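Local coordinates for protein p-nitrophenyl phosphatase (Pho2) (Archaeoglobus fulgidus, PDB 3QGM) that is probably a phosphatase of the haloacid dehalogenase superfamily, with a calcium ion bound at its metal site, at residues Leu121-Asn126 / Met168-Leu173; Lys136-Cys141 / Tyr174-Arg179; Ala91-Thr96 / Leu110-Tyr115. One frame throughout, in Å; residues are numbered along the deposited sequence.

Contact 1 (Leu121-Asn126 / Met168-Leu173)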
loop_
_atom_site.group_PDB
_atom_site.type_symbol
_atom_site.label_atom_id
_atom_site.label_comp_id
_atom_site.label_asym_id
_atom_site.label_seq_id
_atom_site.Cartn_x
_atom_site.Cartn_y
_atom_site.Cartn_z
ATOM N N LEU A 121 -15.293 -8.270 2.459
ATOM C CA LEU A 121 -13.881 -8.176 2.685
ATOM C C LEU A 121 -13.657 -7.390 3.971
ATOM O O LEU A 121 -14.100 -6.262 4.086
ATOM C CB LEU A 121 -13.198 -7.472 1.464
ATOM C CG LEU A 121 -11.733 -7.030 1.611
ATOM C CD1 LEU A 121 -10.818 -8.245 1.964
ATOM C CD2 LEU A 121 -11.252 -6.211 0.297
ATOM N N VAL A 122 -12.950 -7.987 4.923
ATOM C CA VAL A 122 -12.675 -7.409 6.222
ATOM C C VAL A 122 -11.157 -7.224 6.371
ATOM O O VAL A 122 -10.392 -8.173 6.376
ATOM C CB VAL A 122 -13.253 -8.302 7.349
ATOM C CG1 VAL A 122 -13.103 -7.657 8.705
ATOM C CG2 VAL A 122 -14.728 -8.589 7.056
ATOM N N VAL A 123 -10.726 -5.973 6.387
ATOM C CA VAL A 123 -9.316 -5.675 6.366
ATOM C C VAL A 123 -8.933 -5.309 7.775
ATOM O O VAL A 123 -9.495 -4.418 8.347
ATOM C CB VAL A 123 -9.036 -4.513 5.386
ATOM C CG1 VAL A 123 -7.730 -3.852 5.731
ATOM C CG2 VAL A 123 -9.046 -5.020 3.919
ATOM N N GLY A 124 -8.032 -6.067 8.362
ATOM C CA GLY A 124 -7.398 -5.730 9.621
ATOM C C GLY A 124 -5.892 -6.006 9.456
ATOM O O GLY A 124 -5.486 -6.787 8.586
ATOM N N SER A 125 -5.085 -5.358 10.294
ATOM C CA SER A 125 -3.661 -5.568 10.297
ATOM C C SER A 125 -3.290 -7.019 10.504
ATOM O O SER A 125 -4.005 -7.740 11.214
ATOM C CB SER A 125 -3.014 -4.756 11.400
ATOM O OG SER A 125 -1.645 -4.676 11.134
ATOM N N ASN A 126 -2.183 -7.439 9.905
ATOM C CA ASN A 126 -1.646 -8.796 10.084
ATOM C C ASN A 126 -0.117 -8.830 10.015
ATOM O O ASN A 126 0.491 -8.570 8.937
ATOM C CB ASN A 126 -2.229 -9.693 8.996
ATOM C CG ASN A 126 -2.117 -11.154 9.318
ATOM O OD1 ASN A 126 -1.209 -11.569 10.029
ATOM N ND2 ASN A 126 -3.019 -11.954 8.767
HETATM N N MSE A 168 -1.859 0.367 6.056
HETATM C CA MSE A 168 -1.004 -0.139 5.036
HETATM C C MSE A 168 -1.767 -0.951 3.983
HETATM O O MSE A 168 -1.511 -0.798 2.758
HETATM C CB MSE A 168 0.096 -0.986 5.607
HETATM C CG MSE A 168 1.134 -1.203 4.565
HETATM SE SE MSE A 168 0.805 -2.891 3.791
HETATM C CE MSE A 168 2.003 -3.659 5.129
ATOM N N ILE A 169 -2.666 -1.817 4.452
ATOM C CA ILE A 169 -3.424 -2.684 3.558
ATOM C C ILE A 169 -4.446 -1.780 2.834
ATOM O O ILE A 169 -4.610 -1.846 1.633
ATOM C CB ILE A 169 -4.117 -3.865 4.292
ATOM C CG1 ILE A 169 -3.059 -4.794 4.933
ATOM C CG2 ILE A 169 -4.993 -4.627 3.318
ATOM C CD1 ILE A 169 -3.597 -5.799 5.909
ATOM N N ILE A 170 -5.054 -0.845 3.547
ATOM C CA ILE A 170 -5.953 0.097 2.891
ATOM C C ILE A 170 -5.306 0.869 1.770
ATOM O O ILE A 170 -5.904 1.060 0.714
ATOM C CB ILE A 170 -6.600 1.078 3.895
ATOM C CG1 ILE A 170 -7.470 0.303 4.884
ATOM C CG2 ILE A 170 -7.451 2.122 3.146
ATOM C CD1 ILE A 170 -7.708 1.010 6.248
ATOM N N GLY A 171 -4.107 1.362 2.025
ATOM C CA GLY A 171 -3.376 2.122 1.055
ATOM C C GLY A 171 -2.973 1.288 -0.147
ATOM O O GLY A 171 -3.080 1.742 -1.303
ATOM N N ALA A 172 -2.530 0.062 0.113
ATOM C CA ALA A 172 -2.191 -0.852 -0.990
ATOM C C ALA A 172 -3.398 -1.088 -1.907
ATOM O O ALA A 172 -3.295 -0.945 -3.092
ATOM C CB ALA A 172 -1.643 -2.162 -0.463
ATOM N N LEU A 173 -4.546 -1.418 -1.330
ATOM C CA LEU A 173 -5.749 -1.717 -2.086
ATOM C C LEU A 173 -6.258 -0.495 -2.835
ATOM O O LEU A 173 -6.616 -0.597 -4.006
ATOM C CB LEU A 173 -6.823 -2.265 -1.153
ATOM C CG LEU A 173 -6.524 -3.631 -0.558
ATOM C CD1 LEU A 173 -7.633 -3.992 0.422
ATOM C CD2 LEU A 173 -6.341 -4.689 -1.704
#
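Helix 167-177 lies across the central strand, 120-123, of the smaller five-stranded parallel sheet, and this contact is where the two meet. Over the short segments the axes come within 10.1 Å of each other, their directions 129° apart, so the helix runs obliquely against the strand. The tight part is built on Val123, whose side chain points at the helix. Its CG1, anti to the backbone N, slides past Ile169 and settles 3.7 Å from Ile169 CG2. Its other branch, CG2, meets Leu173 tip to tip, 3.9 Å from Leu173 CD1. One beta-branched residue thus fills the space between two helix positions a turn apart. Ile169 sends its longer branch the other way along the strand, so that Ile169 CD1 rests 3.4 Å from Gly124 O. That carbonyl is not left without a partner, since the hydroxyl of Thr96 is hydrogen-bonded to it. Packing slackens towards both ends: Leu121 CD2 stands 4.2 Å from Leu173 CD1, and at the partly exposed Ser125 only the CA, 4.4 Å from Ile169 CD1, comes near the helix. Branched aliphatic residues suit this place: the side chains that meet are all aliphatic, only Gly124 O and Ser125 CA joining them against the Ile169 methyl, while the backbone polar groups of the strand bond to strands 92-95 and 146-149. The joint therefore depends on shape and burial rather than on directed bonds.

Contact 2 (Lys136-Cys141 / Tyr174-Arg179)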
loop_
_atom_site.group_PDB
_atom_site.type_symbol
_atom_site.label_atom_id
_atom_site.label_comp_id
_atom_site.label_asym_id
_atom_site.label_seq_id
_atom_site.Cartn_x
_atom_site.Cartn_y
_atom_site.Cartn_z
ATOM N N LYS A 136 -5.132 -12.205 -2.400
ATOM C CA LYS A 136 -6.533 -12.536 -2.106
ATOM C C LYS A 136 -7.384 -11.296 -1.854
ATOM O O LYS A 136 -8.498 -11.210 -2.331
ATOM C CB LYS A 136 -6.639 -13.507 -0.937
ATOM C CG LYS A 136 -5.988 -14.901 -1.197
ATOM C CD LYS A 136 -6.357 -15.855 -0.079
ATOM C CE LYS A 136 -6.094 -17.322 -0.436
ATOM N NZ LYS A 136 -4.964 -17.850 0.359
ATOM N N ALA A 137 -6.832 -10.352 -1.100
ATOM C CA ALA A 137 -7.501 -9.080 -0.780
ATOM C C ALA A 137 -7.722 -8.301 -2.044
ATOM O O ALA A 137 -8.814 -7.820 -2.284
ATOM C CB ALA A 137 -6.633 -8.245 0.201
ATOM N N LEU A 138 -6.667 -8.177 -2.850
ATOM C CA LEU A 138 -6.767 -7.565 -4.162
ATOM C C LEU A 138 -7.945 -8.185 -4.970
ATOM O O LEU A 138 -8.803 -7.480 -5.518
ATOM C CB LEU A 138 -5.433 -7.695 -4.920
ATOM C CG LEU A 138 -5.494 -7.379 -6.426
ATOM C CD1 LEU A 138 -5.742 -5.859 -6.591
ATOM C CD2 LEU A 138 -4.237 -7.831 -7.145
ATOM N N ARG A 139 -7.967 -9.503 -5.069
ATOM C CA ARG A 139 -9.020 -10.120 -5.881
ATOM C C ARG A 139 -10.403 -9.872 -5.284
ATOM O O ARG A 139 -11.340 -9.580 -6.014
ATOM C CB ARG A 139 -8.719 -11.596 -6.085
ATOM C CG ARG A 139 -7.440 -11.768 -6.922
ATOM C CD ARG A 139 -7.077 -13.226 -7.100
ATOM N NE ARG A 139 -5.884 -13.395 -7.869
ATOM C CZ ARG A 139 -5.273 -14.558 -8.072
ATOM N NH1 ARG A 139 -5.770 -15.684 -7.555
ATOM N NH2 ARG A 139 -4.170 -14.586 -8.818
ATOM N N ALA A 140 -10.530 -9.952 -3.969
ATOM C CA ALA A 140 -11.806 -9.624 -3.295
ATOM C C ALA A 140 -12.269 -8.186 -3.549
ATOM O O ALA A 140 -13.465 -7.873 -3.798
ATOM C CB ALA A 140 -11.664 -9.882 -1.786
ATOM N N CYS A 141 -11.307 -7.288 -3.512
ATOM C CA CYS A 141 -11.600 -5.891 -3.663
ATOM C C CYS A 141 -12.074 -5.600 -5.127
ATOM O O CYS A 141 -13.071 -4.929 -5.339
ATOM C CB CYS A 141 -10.332 -5.144 -3.275
ATOM S SG CYS A 141 -10.534 -3.446 -3.051
ATOM N N TYR A 174 -6.213 0.666 -2.190
ATOM C CA TYR A 174 -6.575 1.930 -2.811
ATOM C C TYR A 174 -5.688 2.223 -4.029
ATOM O O TYR A 174 -6.180 2.611 -5.113
ATOM C CB TYR A 174 -6.492 3.124 -1.813
ATOM C CG TYR A 174 -6.625 4.443 -2.551
ATOM C CD1 TYR A 174 -7.846 4.871 -3.043
ATOM C CD2 TYR A 174 -5.506 5.197 -2.863
ATOM C CE1 TYR A 174 -7.955 6.085 -3.768
ATOM C CE2 TYR A 174 -5.601 6.368 -3.585
ATOM C CZ TYR A 174 -6.820 6.802 -4.039
ATOM O OH TYR A 174 -6.857 7.985 -4.721
ATOM N N TRP A 175 -4.387 2.080 -3.857
ATOM C CA TRP A 175 -3.520 2.393 -4.965
ATOM C C TRP A 175 -3.726 1.495 -6.168
ATOM O O TRP A 175 -3.701 1.969 -7.319
ATOM C CB TRP A 175 -2.080 2.370 -4.526
ATOM C CG TRP A 175 -1.144 2.965 -5.456
ATOM C CD1 TRP A 175 -0.420 2.330 -6.408
ATOM C CD2 TRP A 175 -0.712 4.315 -5.450
ATOM N NE1 TRP A 175 0.414 3.225 -7.035
ATOM C CE2 TRP A 175 0.271 4.445 -6.444
ATOM C CE3 TRP A 175 -1.041 5.431 -4.666
ATOM C CZ2 TRP A 175 0.878 5.670 -6.747
ATOM C CZ3 TRP A 175 -0.431 6.615 -4.931
ATOM C CH2 TRP A 175 0.528 6.735 -5.979
HETATM N N MSE A 176 -3.984 0.213 -5.914
HETATM C CA MSE A 176 -4.090 -0.758 -6.977
HETATM C C MSE A 176 -5.468 -0.732 -7.643
HETATM O O MSE A 176 -5.572 -1.028 -8.814
HETATM C CB MSE A 176 -3.803 -2.169 -6.420
HETATM C CG MSE A 176 -2.316 -2.362 -6.017
HETATM SE SE MSE A 176 -2.025 -4.234 -5.654
HETATM C CE MSE A 176 -3.077 -4.417 -4.033
ATOM N N THR A 177 -6.519 -0.428 -6.895
ATOM C CA THR A 177 -7.910 -0.647 -7.373
ATOM C C THR A 177 -8.741 0.615 -7.429
ATOM O O THR A 177 -9.792 0.603 -8.046
ATOM C CB THR A 177 -8.719 -1.562 -6.468
ATOM O OG1 THR A 177 -8.913 -0.911 -5.202
ATOM C CG2 THR A 177 -8.082 -2.948 -6.271
ATOM N N GLY A 178 -8.310 1.675 -6.739
ATOM C CA GLY A 178 -9.126 2.880 -6.596
ATOM C C GLY A 178 -10.171 2.802 -5.496
ATOM O O GLY A 178 -10.780 3.791 -5.186
ATOM N N ARG A 179 -10.353 1.660 -4.835
ATOM C CA ARG A 179 -11.356 1.560 -3.750
ATOM C C ARG A 179 -10.776 1.890 -2.386
ATOM O O ARG A 179 -9.756 1.303 -1.977
ATOM C CB ARG A 179 -11.916 0.134 -3.638
ATOM C CG ARG A 179 -12.684 -0.305 -4.822
ATOM C CD ARG A 179 -13.430 -1.565 -4.494
ATOM N NE ARG A 179 -14.492 -1.388 -3.511
ATOM C CZ ARG A 179 -15.160 -2.416 -2.956
ATOM N NH1 ARG A 179 -14.866 -3.676 -3.251
ATOM N NH2 ARG A 179 -16.112 -2.191 -2.087
#
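An ST turn ends helix 167-177, and around it this helix packs beside helix 131-143. Thr177 holds its hydroxyl in the crowded position between its own backbone N and carbonyl carbon (chi1 66°). There OG1 accepts the amide of Arg179, with N 3.0 Å from Thr177 OG1, and bonds to Leu173 O one turn back. Gly178, between them, takes a positive phi of 82°, which a side chain would tolerate poorly, and so lets the chain leave the helix. The same rotamer turns the threonine methyl towards helix 131-143: Thr177 CG2 lies 3.7 Å from Leu138 CD1 as the two side chains slide past one another. Met176, a selenomethionine, bends at its last torsion and crosses Leu138 at roughly a right angle, its CE 4.0 Å from Leu138 CD1. One turn on from Leu138, Cys141 SG, anti to its backbone N, touches both Thr177 OG1 and Arg179 CD, each 3.7 Å away; a short, unbranched side chain suits this place, where a longer one would probably crowd the turn. Beyond it the arginine, bent at chi3, reaches the backbone of helix 131-143. Arg179 NH1 donates to Cys141 O at 3.0 Å, approaching on a lone pair in the carbonyl plane, with the oxygen nearly in the guanidinium plane. NH1 also bonds to Ile145 O, and NH2 forms a salt bridge with Asp182. Tied to two carbonyls and a carboxylate, the guanidinium is probably well fixed, its positive charge probably balanced by Asp182 and eased by the carbonyls near the C-terminal end of helix 131-143.

Contact 3 (Ala91-Thr96 / Leu110-Tyr115)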
loop_
_atom_site.group_PDB
_atom_site.type_symbol
_atom_site.label_atom_id
_atom_site.label_comp_id
_atom_site.label_asym_id
_atom_site.label_seq_id
_atom_site.Cartn_x
_atom_site.Cartn_y
_atom_site.Cartn_z
ATOM N N ALA A 91 -23.235 -13.567 7.593
ATOM C CA ALA A 91 -22.557 -13.208 6.337
ATOM C C ALA A 91 -21.258 -14.011 6.165
ATOM O O ALA A 91 -20.609 -14.377 7.159
ATOM C CB ALA A 91 -22.288 -11.701 6.259
ATOM N N LYS A 92 -20.929 -14.298 4.910
ATOM C CA LYS A 92 -19.696 -14.986 4.530
ATOM C C LYS A 92 -18.617 -13.898 4.349
ATOM O O LYS A 92 -18.787 -12.954 3.572
ATOM C CB LYS A 92 -19.857 -15.769 3.214
ATOM C CG LYS A 92 -20.855 -16.939 3.200
ATOM C CD LYS A 92 -20.805 -17.586 1.768
ATOM C CE LYS A 92 -21.831 -18.658 1.565
ATOM N NZ LYS A 92 -23.085 -18.205 2.183
ATOM N N VAL A 93 -17.540 -14.031 5.104
ATOM C CA VAL A 93 -16.494 -13.052 5.197
ATOM C C VAL A 93 -15.119 -13.665 4.889
ATOM O O VAL A 93 -14.848 -14.843 5.200
ATOM C CB VAL A 93 -16.470 -12.377 6.610
ATOM C CG1 VAL A 93 -17.827 -11.821 6.980
ATOM C CG2 VAL A 93 -16.016 -13.346 7.705
ATOM N N PHE A 94 -14.273 -12.850 4.261
ATOM C CA PHE A 94 -12.843 -13.109 4.087
ATOM C C PHE A 94 -12.118 -11.938 4.739
ATOM O O PHE A 94 -12.490 -10.761 4.545
ATOM C CB PHE A 94 -12.476 -13.238 2.619
ATOM C CG PHE A 94 -10.993 -13.210 2.376
ATOM C CD1 PHE A 94 -10.239 -14.345 2.538
ATOM C CD2 PHE A 94 -10.361 -12.032 2.077
ATOM C CE1 PHE A 94 -8.880 -14.321 2.349
ATOM C CE2 PHE A 94 -9.001 -11.982 1.910
ATOM C CZ PHE A 94 -8.251 -13.146 2.052
ATOM N N THR A 95 -11.148 -12.265 5.572
ATOM C CA THR A 95 -10.359 -11.268 6.283
ATOM C C THR A 95 -8.841 -11.394 6.052
ATOM O O THR A 95 -8.331 -12.495 5.848
ATOM C CB THR A 95 -10.655 -11.304 7.759
ATOM O OG1 THR A 95 -10.002 -10.213 8.377
ATOM C CG2 THR A 95 -10.161 -12.675 8.389
ATOM N N THR A 96 -8.146 -10.249 6.077
ATOM C CA THR A 96 -6.691 -10.204 6.019
ATOM C C THR A 96 -6.106 -10.278 7.442
ATOM O O THR A 96 -4.894 -10.316 7.619
ATOM C CB THR A 96 -6.173 -8.898 5.383
ATOM O OG1 THR A 96 -6.627 -7.770 6.148
ATOM C CG2 THR A 96 -6.653 -8.737 3.944
ATOM N N LEU A 110 -20.571 -14.957 12.103
ATOM C CA LEU A 110 -20.174 -14.879 10.692
ATOM C C LEU A 110 -19.464 -16.158 10.228
ATOM O O LEU A 110 -18.927 -16.905 11.025
ATOM C CB LEU A 110 -19.311 -13.650 10.416
ATOM C CG LEU A 110 -19.974 -12.323 10.853
ATOM C CD1 LEU A 110 -19.018 -11.101 10.849
ATOM C CD2 LEU A 110 -21.305 -12.059 10.072
ATOM N N GLU A 111 -19.457 -16.391 8.928
ATOM C CA GLU A 111 -18.845 -17.580 8.354
ATOM C C GLU A 111 -17.591 -17.197 7.579
ATOM O O GLU A 111 -17.679 -16.416 6.622
ATOM C CB GLU A 111 -19.843 -18.250 7.404
ATOM C CG GLU A 111 -19.330 -19.526 6.732
ATOM C CD GLU A 111 -20.325 -20.171 5.748
ATOM O OE1 GLU A 111 -21.477 -19.708 5.632
ATOM O OE2 GLU A 111 -19.933 -21.138 5.061
ATOM N N ILE A 112 -16.450 -17.770 7.960
ATOM C CA ILE A 112 -15.179 -17.472 7.341
ATOM C C ILE A 112 -14.984 -18.303 6.089
ATOM O O ILE A 112 -14.948 -19.538 6.148
ATOM C CB ILE A 112 -13.990 -17.695 8.281
ATOM C CG1 ILE A 112 -14.205 -17.020 9.647
ATOM C CG2 ILE A 112 -12.665 -17.158 7.644
ATOM C CD1 ILE A 112 -14.321 -15.527 9.568
ATOM N N VAL A 113 -14.863 -17.647 4.933
ATOM C CA VAL A 113 -14.747 -18.376 3.686
ATOM C C VAL A 113 -13.556 -17.893 2.851
ATOM O O VAL A 113 -12.833 -16.943 3.218
ATOM C CB VAL A 113 -16.072 -18.259 2.885
ATOM C CG1 VAL A 113 -17.229 -18.874 3.714
ATOM C CG2 VAL A 113 -16.376 -16.785 2.536
ATOM N N ASP A 114 -13.370 -18.536 1.709
ATOM C CA ASP A 114 -12.304 -18.158 0.789
ATOM C C ASP A 114 -12.655 -16.818 0.178
ATOM O O ASP A 114 -13.813 -16.419 0.162
ATOM C CB ASP A 114 -12.150 -19.206 -0.314
ATOM C CG ASP A 114 -11.825 -20.571 0.220
ATOM O OD1 ASP A 114 -11.365 -20.669 1.378
ATOM O OD2 ASP A 114 -12.022 -21.557 -0.511
ATOM N N TYR A 115 -11.634 -16.124 -0.325
ATOM C CA TYR A 115 -11.782 -14.774 -0.852
ATOM C C TYR A 115 -12.778 -14.694 -2.005
ATOM O O TYR A 115 -13.476 -13.702 -2.133
ATOM C CB TYR A 115 -10.414 -14.205 -1.298
ATOM C CG TYR A 115 -9.843 -14.812 -2.577
ATOM C CD1 TYR A 115 -9.011 -15.942 -2.548
ATOM C CD2 TYR A 115 -10.166 -14.289 -3.811
ATOM C CE1 TYR A 115 -8.490 -16.494 -3.748
ATOM C CE2 TYR A 115 -9.668 -14.843 -4.984
ATOM C CZ TYR A 115 -8.831 -15.926 -4.945
ATOM O OH TYR A 115 -8.378 -16.429 -6.130
#
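Three backbone hydrogen bonds join the segments: Glu111 N to Ala91 O at 2.9 Å, Val93 N to Glu111 O and Val113 N to Val93 O, both at 2.8 Å. All are nearly straight, the first at 176°. On the face carrying Lys92 and Glu111 the two side chains run side by side the same way, but NZ of Lys92 stays 4.1 Å from OE1 of Glu111, beyond a salt bridge, as suits long charged chains near solvent. Val113 CG2 packs 3.7 Å from Lys92 CB, covering its aliphatic start. This is the parallel pairing of a beta-alpha-beta unit: strand 92-95, helix 99-107, then the short strand 111-112, which forms one margin of the five-stranded sheet within the chain. The opposite face, with Val93 and Ile112, is apolar and tight: Val93 CG2 is pressed to 3.3 Å from Ile112 CD1. Leu110 crosses Val93 at about a right angle, bringing CD1 4.1 Å from Val93 CG1, and touches Leu105 of the connecting helix. Beyond strand 111-112 the chain runs alongside Phe94, with Val113 O at its ring edge, while Tyr115 CB sits over one face, 3.8 Å from the ring centroid, in a CH-pi contact. An alanine at Phe94 would remove this face and would probably loosen the hold on Tyr115 and the packing on Leu133 and Lys136. Tyr115 OH is hydrogen-bonded to Arg139 NH1.

How the contacts relate
All three contacts belong to the smaller sheet and its helices, away from the calcium site. Contact 1 is the buried core, almost wholly aliphatic; contact 3 is partly buried, at the sheet margin, where backbone hydrogen bonds are added to apolar packing on one face and to charged chains on the other, more open face. Contact 2, helix against helix, is buried too but mixes apolar packing with a polar helix end. Contacts 1 and 2 share helix 167-177 and touch through Leu121 and Cys141; both also meet the second subunit, whereas contact 3 does not. Contact 3 joins contact 1 through neighbouring strands, Val122 N bonding to Phe94 O, and contact 2 through Lys136 packing on Phe94.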